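Local coordinates for transposon Tn7 transposition protein TnsA (Escherichia coli, PDB 1F1Z) that cuts the 5' DNA strands at the ends of transposon Tn7, working with TnsB as the two-part transposase, at residues Arg54-Leu59 / Leu77-Gln82; Ser60-Ala65 / Phe163-Ile168. All coordinates share one frame; numbering follows the deposited sequence.

Overall arrangement
Both contacts belong to the restriction-endonuclease-like part of TnsA and lie about 15 Å apart, centre to centre. Along the chain their segments alternate: strand 55-58 runs directly into helix 61-72, which leads to strand 76-84, while Phe163-Ile168, at and beyond the end of strand 160-163, comes nearly a hundred residues after Ser60-Ala65. Strands 76-84 and 160-163 are the two outermost strands of the four-stranded mixed sheet, so contact 1 meets one margin of the sheet and contact 2 the other, with helix 61-72 linking them. The contacts touch where Gln82 NE2 lies 2.9 Å from Glu63 OE1, a probable hydrogen bond that joins this active-site glutamate to contact 1.

Contact 1 (Arg54-Leu59 / Leu77-Gln82); sequences RVHHLL and LDIREQ
Arg54 meets Glu81 end-on in a two-pronged salt bridge, joining the edge of the hairpin 45-48/55-58 to an outermost strand of the endonuclease sheet. Its NH1 gives a bond of 2.8 Å to Glu81 OE1 on the syn lone pair, and NH2 one of 2.8 Å to Glu81 OE2, both close to the guanidinium plane. A bend at chi2 (-79°) turns the Glu81 carboxylate to Arg54 and His56. Next, His56 ND1 donates to Glu81 OE2 at 2.7 Å, from the face of the carboxylate opposite to Arg54 NH2, a rather bent bond; its NE2 is paired with Thr52, and Arg54 NH1 lies over the centre of the imidazole. The backbone contributes too: His57 N donates to Glu81 OE1 at 3.1 Å. A buried acid suits this place, since four N-H groups share its two oxygens. An alanine at Glu81 would remove the carboxylate, and the buried Arg54 guanidinium would probably be left without its counter-charge and His56 ND1 without its acceptor. Beyond, Leu59 packs its CG against the amide of Gln82, whose NE2, also bonded to active-site Glu63, donates to His57 O at 3.2 Å with an N-H...O angle of 154°.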
loop_
_atom_site.group_PDB
_atom_site.type_symbol
_atom_site.label_atom_id
_atom_site.label_comp_id
_atom_site.label_asym_id
_atom_site.label_seq_id
_atom_site.Cartn_x
_atom_site.Cartn_y
_atom_site.Cartn_z
ATOM N N ARG A 54 -2.939 4.674 9.560
ATOM C CA ARG A 54 -4.028 5.104 8.674
ATOM C C ARG A 54 -4.268 4.117 7.535
ATOM O O ARG A 54 -3.536 3.143 7.384
ATOM C CB ARG A 54 -3.755 6.506 8.098
ATOM C CG ARG A 54 -2.536 6.620 7.176
ATOM C CD ARG A 54 -2.459 7.976 6.454
ATOM N NE ARG A 54 -1.266 8.073 5.617
ATOM C CZ ARG A 54 -1.169 7.578 4.387
ATOM N NH1 ARG A 54 -2.200 6.955 3.831
ATOM N NH2 ARG A 54 -0.023 7.648 3.729
ATOM N N VAL A 55 -5.321 4.356 6.764
ATOM C CA VAL A 55 -5.657 3.511 5.626
ATOM C C VAL A 55 -5.071 4.150 4.343
ATOM O O VAL A 55 -5.248 5.346 4.090
ATOM C CB VAL A 55 -7.185 3.314 5.527
ATOM C CG1 VAL A 55 -7.892 4.648 5.385
ATOM C CG2 VAL A 55 -7.523 2.417 4.372
ATOM N N HIS A 56 -4.344 3.357 3.561
ATOM C CA HIS A 56 -3.684 3.833 2.349
ATOM C C HIS A 56 -4.447 3.494 1.072
ATOM O O HIS A 56 -5.142 2.482 1.019
ATOM C CB HIS A 56 -2.275 3.235 2.274
ATOM C CG HIS A 56 -1.423 3.558 3.461
ATOM N ND1 HIS A 56 -0.215 4.218 3.357
ATOM C CD2 HIS A 56 -1.608 3.326 4.781
ATOM C CE1 HIS A 56 0.301 4.384 4.560
ATOM N NE2 HIS A 56 -0.524 3.849 5.443
ATOM N N HIS A 57 -4.300 4.326 0.039
ATOM C CA HIS A 57 -4.980 4.105 -1.239
ATOM C C HIS A 57 -4.022 3.603 -2.300
ATOM O O HIS A 57 -3.120 4.319 -2.720
ATOM C CB HIS A 57 -5.625 5.390 -1.723
ATOM C CG HIS A 57 -6.628 5.953 -0.770
ATOM N ND1 HIS A 57 -6.277 6.490 0.450
ATOM C CD2 HIS A 57 -7.976 6.074 -0.861
ATOM C CE1 HIS A 57 -7.363 6.922 1.069
ATOM N NE2 HIS A 57 -8.406 6.682 0.294
ATOM N N LEU A 58 -4.231 2.377 -2.743
ATOM C CA LEU A 58 -3.382 1.765 -3.749
ATOM C C LEU A 58 -4.286 1.604 -4.955
ATOM O O LEU A 58 -5.455 1.245 -4.810
ATOM C CB LEU A 58 -2.885 0.426 -3.227
ATOM C CG LEU A 58 -2.310 0.642 -1.827
ATOM C CD1 LEU A 58 -2.247 -0.631 -1.057
ATOM C CD2 LEU A 58 -0.957 1.295 -1.920
ATOM N N LEU A 59 -3.759 1.901 -6.138
ATOM C CA LEU A 59 -4.560 1.846 -7.350
ATOM C C LEU A 59 -4.443 0.611 -8.245
ATOM O O LEU A 59 -5.019 0.580 -9.337
ATOM C CB LEU A 59 -4.333 3.120 -8.151
ATOM C CG LEU A 59 -4.461 4.381 -7.287
ATOM C CD1 LEU A 59 -4.250 5.628 -8.129
ATOM C CD2 LEU A 59 -5.830 4.423 -6.625
ATOM N N LEU A 77 9.694 3.726 8.046
ATOM C CA LEU A 77 8.998 4.495 9.086
ATOM C C LEU A 77 7.702 5.118 8.610
ATOM O O LEU A 77 6.750 5.230 9.376
ATOM C CB LEU A 77 9.884 5.611 9.631
ATOM C CG LEU A 77 11.134 5.140 10.369
ATOM C CD1 LEU A 77 11.926 6.351 10.799
ATOM C CD2 LEU A 77 10.755 4.270 11.577
ATOM N N ASP A 78 7.690 5.591 7.369
ATOM C CA ASP A 78 6.493 6.203 6.809
ATOM C C ASP A 78 6.361 5.846 5.336
ATOM O O ASP A 78 7.353 5.579 4.657
ATOM C CB ASP A 78 6.507 7.726 6.989
ATOM C CG ASP A 78 5.118 8.359 6.839
ATOM O OD1 ASP A 78 4.129 7.664 6.537
ATOM O OD2 ASP A 78 5.002 9.574 7.029
ATOM N N ILE A 79 5.116 5.762 4.884
ATOM C CA ILE A 79 4.794 5.437 3.514
ATOM C C ILE A 79 3.754 6.458 3.076
ATOM O O ILE A 79 2.627 6.478 3.585
ATOM C CB ILE A 79 4.211 4.012 3.400
ATOM C CG1 ILE A 79 5.221 2.982 3.902
ATOM C CG2 ILE A 79 3.882 3.690 1.964
ATOM C CD1 ILE A 79 4.634 1.609 4.080
ATOM N N ARG A 80 4.168 7.366 2.203
ATOM C CA ARG A 80 3.276 8.384 1.697
ATOM C C ARG A 80 3.031 8.080 0.227
ATOM O O ARG A 80 3.826 8.437 -0.641
ATOM C CB ARG A 80 3.893 9.758 1.924
ATOM C CG ARG A 80 3.847 10.153 3.377
ATOM C CD ARG A 80 4.472 11.493 3.618
ATOM N NE ARG A 80 5.926 11.425 3.641
ATOM C CZ ARG A 80 6.711 12.484 3.514
ATOM N NH1 ARG A 80 6.174 13.680 3.354
ATOM N NH2 ARG A 80 8.030 12.348 3.549
ATOM N N GLU A 81 1.934 7.377 -0.025
ATOM C CA GLU A 81 1.564 6.949 -1.366
ATOM C C GLU A 81 0.957 8.075 -2.216
ATOM O O GLU A 81 0.449 9.069 -1.683
ATOM C CB GLU A 81 0.630 5.729 -1.301
ATOM C CG GLU A 81 -0.807 6.013 -0.863
ATOM C CD GLU A 81 -0.992 6.172 0.636
ATOM O OE1 GLU A 81 -2.148 6.350 1.062
ATOM O OE2 GLU A 81 -0.008 6.108 1.395
ATOM N N GLN A 82 0.995 7.889 -3.537
ATOM C CA GLN A 82 0.484 8.867 -4.500
ATOM C C GLN A 82 0.978 10.274 -4.133
ATOM O O GLN A 82 0.195 11.205 -3.989
ATOM C CB GLN A 82 -1.044 8.828 -4.551
ATOM C CG GLN A 82 -1.650 7.436 -4.409
ATOM C CD GLN A 82 -1.212 6.454 -5.490
ATOM O OE1 GLN A 82 -0.843 6.833 -6.599
ATOM N NE2 GLN A 82 -1.283 5.177 -5.170
HETATM O O HOH W 1 1.809 8.629 5.621
#

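Contact 2 (Ser60-Ala65 / Phe163-Ile168); sequences SDLELA and FTDKEI
Leu62 and Ile168 lean against each other at a slant, methyl to methyl, where the first turn of helix 61-72 faces the short 3-10 turn after strand 160-163. Their CD1 carbons are modelled 3.2 Å apart, too short for comfortable packing and doubtful as an exact value; Leu62 CD1 lies 3.9 Å from Ile168 CG1. Ile168 presents a long, straight arm: its CG1 is anti to its own carbonyl carbon, and chi2 of -179° carries CD1 out to Leu62 and Ala65. The tip of that arm meets Ala65 CB at 4.1 Å, one helical turn on from Leu62; the small alanine leaves room for it.

The forked end of Leu62 serves two neighbours. With CG anti to the backbone N (chi1 -154°), branch CD1 rests against Asp165 CA at 3.8 Å, while branch CD2 comes to 3.8 Å from Asp165 N. Leucine thus lies against the backbone of the turn as well as the isoleucine, and its side chain further touches Val131 and Pro133. Asp165 turns its polar end elsewhere, OD1 accepting from Ala134 N.

Each segment is also secured from within. Ser60 caps the helix, its OG accepting from Glu63 N at 3.2 Å, a task suited to a short hydroxyl side chain. In the turn, Glu167 OE1 takes both the N-H and the hydroxyl of Thr164, from the same face of its carboxylate.

Beside this apolar seam lie Glu63 on the helix, Val131, which binds magnesium, and Lys132 near Thr164. The contact thus sets the helix that carries active-site Glu63 against the turn leaving the edge strand of the mixed sheet, an arrangement belonging to the restriction-endonuclease (PD-(D/E)XK) fold of TnsA.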
loop_
_atom_site.group_PDB
_atom_site.type_symbol
_atom_site.label_atom_id
_atom_site.label_comp_id
_atom_site.label_asym_id
_atom_site.label_seq_id
_atom_site.Cartn_x
_atom_site.Cartn_y
_atom_site.Cartn_z
ATOM N N SER A 60 -3.710 -0.401 -7.791
ATOM C CA SER A 60 -3.564 -1.640 -8.552
ATOM C C SER A 60 -3.041 -2.736 -7.629
ATOM O O SER A 60 -2.523 -2.453 -6.539
ATOM C CB SER A 60 -2.607 -1.459 -9.738
ATOM O OG SER A 60 -1.285 -1.194 -9.299
ATOM N N ASP A 61 -3.168 -3.984 -8.069
ATOM C CA ASP A 61 -2.696 -5.124 -7.291
ATOM C C ASP A 61 -1.178 -5.045 -7.148
ATOM O O ASP A 61 -0.616 -5.433 -6.126
ATOM C CB ASP A 61 -3.074 -6.446 -7.976
ATOM C CG ASP A 61 -4.585 -6.631 -8.134
ATOM O OD1 ASP A 61 -4.994 -7.602 -8.812
ATOM O OD2 ASP A 61 -5.364 -5.824 -7.586
ATOM N N LEU A 62 -0.527 -4.501 -8.168
ATOM C CA LEU A 62 0.920 -4.359 -8.186
ATOM C C LEU A 62 1.358 -3.378 -7.080
ATOM O O LEU A 62 2.316 -3.641 -6.345
ATOM C CB LEU A 62 1.361 -3.876 -9.569
ATOM C CG LEU A 62 2.778 -4.224 -10.015
ATOM C CD1 LEU A 62 3.132 -5.603 -9.525
ATOM C CD2 LEU A 62 2.884 -4.150 -11.539
ATOM N N GLU A 63 0.644 -2.258 -6.959
ATOM C CA GLU A 63 0.957 -1.276 -5.932
ATOM C C GLU A 63 0.705 -1.874 -4.549
ATOM O O GLU A 63 1.405 -1.559 -3.584
ATOM C CB GLU A 63 0.104 -0.032 -6.111
ATOM C CG GLU A 63 0.505 0.824 -7.290
ATOM C CD GLU A 63 -0.326 2.089 -7.392
ATOM O OE1 GLU A 63 -0.878 2.534 -6.363
ATOM O OE2 GLU A 63 -0.433 2.640 -8.505
ATOM N N LEU A 64 -0.317 -2.722 -4.452
ATOM C CA LEU A 64 -0.671 -3.381 -3.198
ATOM C C LEU A 64 0.522 -4.246 -2.799
ATOM O O LEU A 64 0.992 -4.201 -1.667
ATOM C CB LEU A 64 -1.901 -4.281 -3.402
ATOM C CG LEU A 64 -2.897 -4.630 -2.282
ATOM C CD1 LEU A 64 -3.496 -5.990 -2.587
ATOM C CD2 LEU A 64 -2.256 -4.667 -0.909
ATOM N N ALA A 65 1.012 -5.020 -3.754
ATOM C CA ALA A 65 2.150 -5.883 -3.509
ATOM C C ALA A 65 3.350 -5.089 -3.003
ATOM O O ALA A 65 4.076 -5.555 -2.132
ATOM C CB ALA A 65 2.502 -6.622 -4.767
ATOM N N PHE A 163 9.450 -0.271 -9.748
ATOM C CA PHE A 163 9.135 -1.644 -9.362
ATOM C C PHE A 163 8.039 -2.184 -10.281
ATOM O O PHE A 163 6.992 -1.547 -10.475
ATOM C CB PHE A 163 8.730 -1.746 -7.881
ATOM C CG PHE A 163 9.902 -1.712 -6.912
ATOM C CD1 PHE A 163 9.684 -1.609 -5.535
ATOM C CD2 PHE A 163 11.223 -1.743 -7.374
ATOM C CE1 PHE A 163 10.757 -1.548 -4.634
ATOM C CE2 PHE A 163 12.305 -1.681 -6.481
ATOM C CZ PHE A 163 12.067 -1.575 -5.109
ATOM N N THR A 164 8.315 -3.341 -10.876
ATOM C CA THR A 164 7.398 -3.992 -11.804
ATOM C C THR A 164 7.032 -5.375 -11.284
ATOM O O THR A 164 7.561 -5.842 -10.275
ATOM C CB THR A 164 8.041 -4.151 -13.204
ATOM O OG1 THR A 164 9.005 -5.212 -13.179
ATOM C CG2 THR A 164 8.733 -2.867 -13.617
ATOM N N ASP A 165 6.159 -6.044 -12.019
ATOM C CA ASP A 165 5.699 -7.374 -11.666
ATOM C C ASP A 165 6.801 -8.426 -11.504
ATOM O O ASP A 165 6.684 -9.327 -10.667
ATOM C CB ASP A 165 4.660 -7.838 -12.688
ATOM C CG ASP A 165 4.979 -7.373 -14.093
ATOM O OD1 ASP A 165 4.169 -6.614 -14.665
ATOM O OD2 ASP A 165 6.046 -7.757 -14.619
ATOM N N LYS A 166 7.880 -8.311 -12.271
ATOM C CA LYS A 166 8.962 -9.283 -12.154
ATOM C C LYS A 166 9.862 -9.059 -10.932
ATOM O O LYS A 166 10.912 -9.689 -10.792
ATOM C CB LYS A 166 9.763 -9.387 -13.457
ATOM C CG LYS A 166 10.316 -8.088 -14.013
ATOM C CD LYS A 166 10.926 -8.303 -15.413
ATOM C CE LYS A 166 9.869 -8.720 -16.435
ATOM N NZ LYS A 166 10.427 -8.840 -17.816
ATOM N N GLU A 167 9.446 -8.152 -10.050
ATOM C CA GLU A 167 10.177 -7.872 -8.813
ATOM C C GLU A 167 9.379 -8.489 -7.672
ATOM O O GLU A 167 9.803 -8.446 -6.515
ATOM C CB GLU A 167 10.310 -6.363 -8.568
ATOM C CG GLU A 167 11.524 -5.701 -9.216
ATOM C CD GLU A 167 11.370 -5.465 -10.715
ATOM O OE1 GLU A 167 10.907 -4.370 -11.085
ATOM O OE2 GLU A 167 11.743 -6.356 -11.519
ATOM N N ILE A 168 8.202 -9.020 -8.004
ATOM C CA ILE A 168 7.327 -9.640 -7.016
ATOM C C ILE A 168 7.773 -11.041 -6.662
ATOM O O ILE A 168 7.847 -11.929 -7.521
ATOM C CB ILE A 168 5.869 -9.749 -7.501
ATOM C CG1 ILE A 168 5.263 -8.362 -7.702
ATOM C CG2 ILE A 168 5.036 -10.528 -6.485
ATOM C CD1 ILE A 168 3.813 -8.429 -8.148
#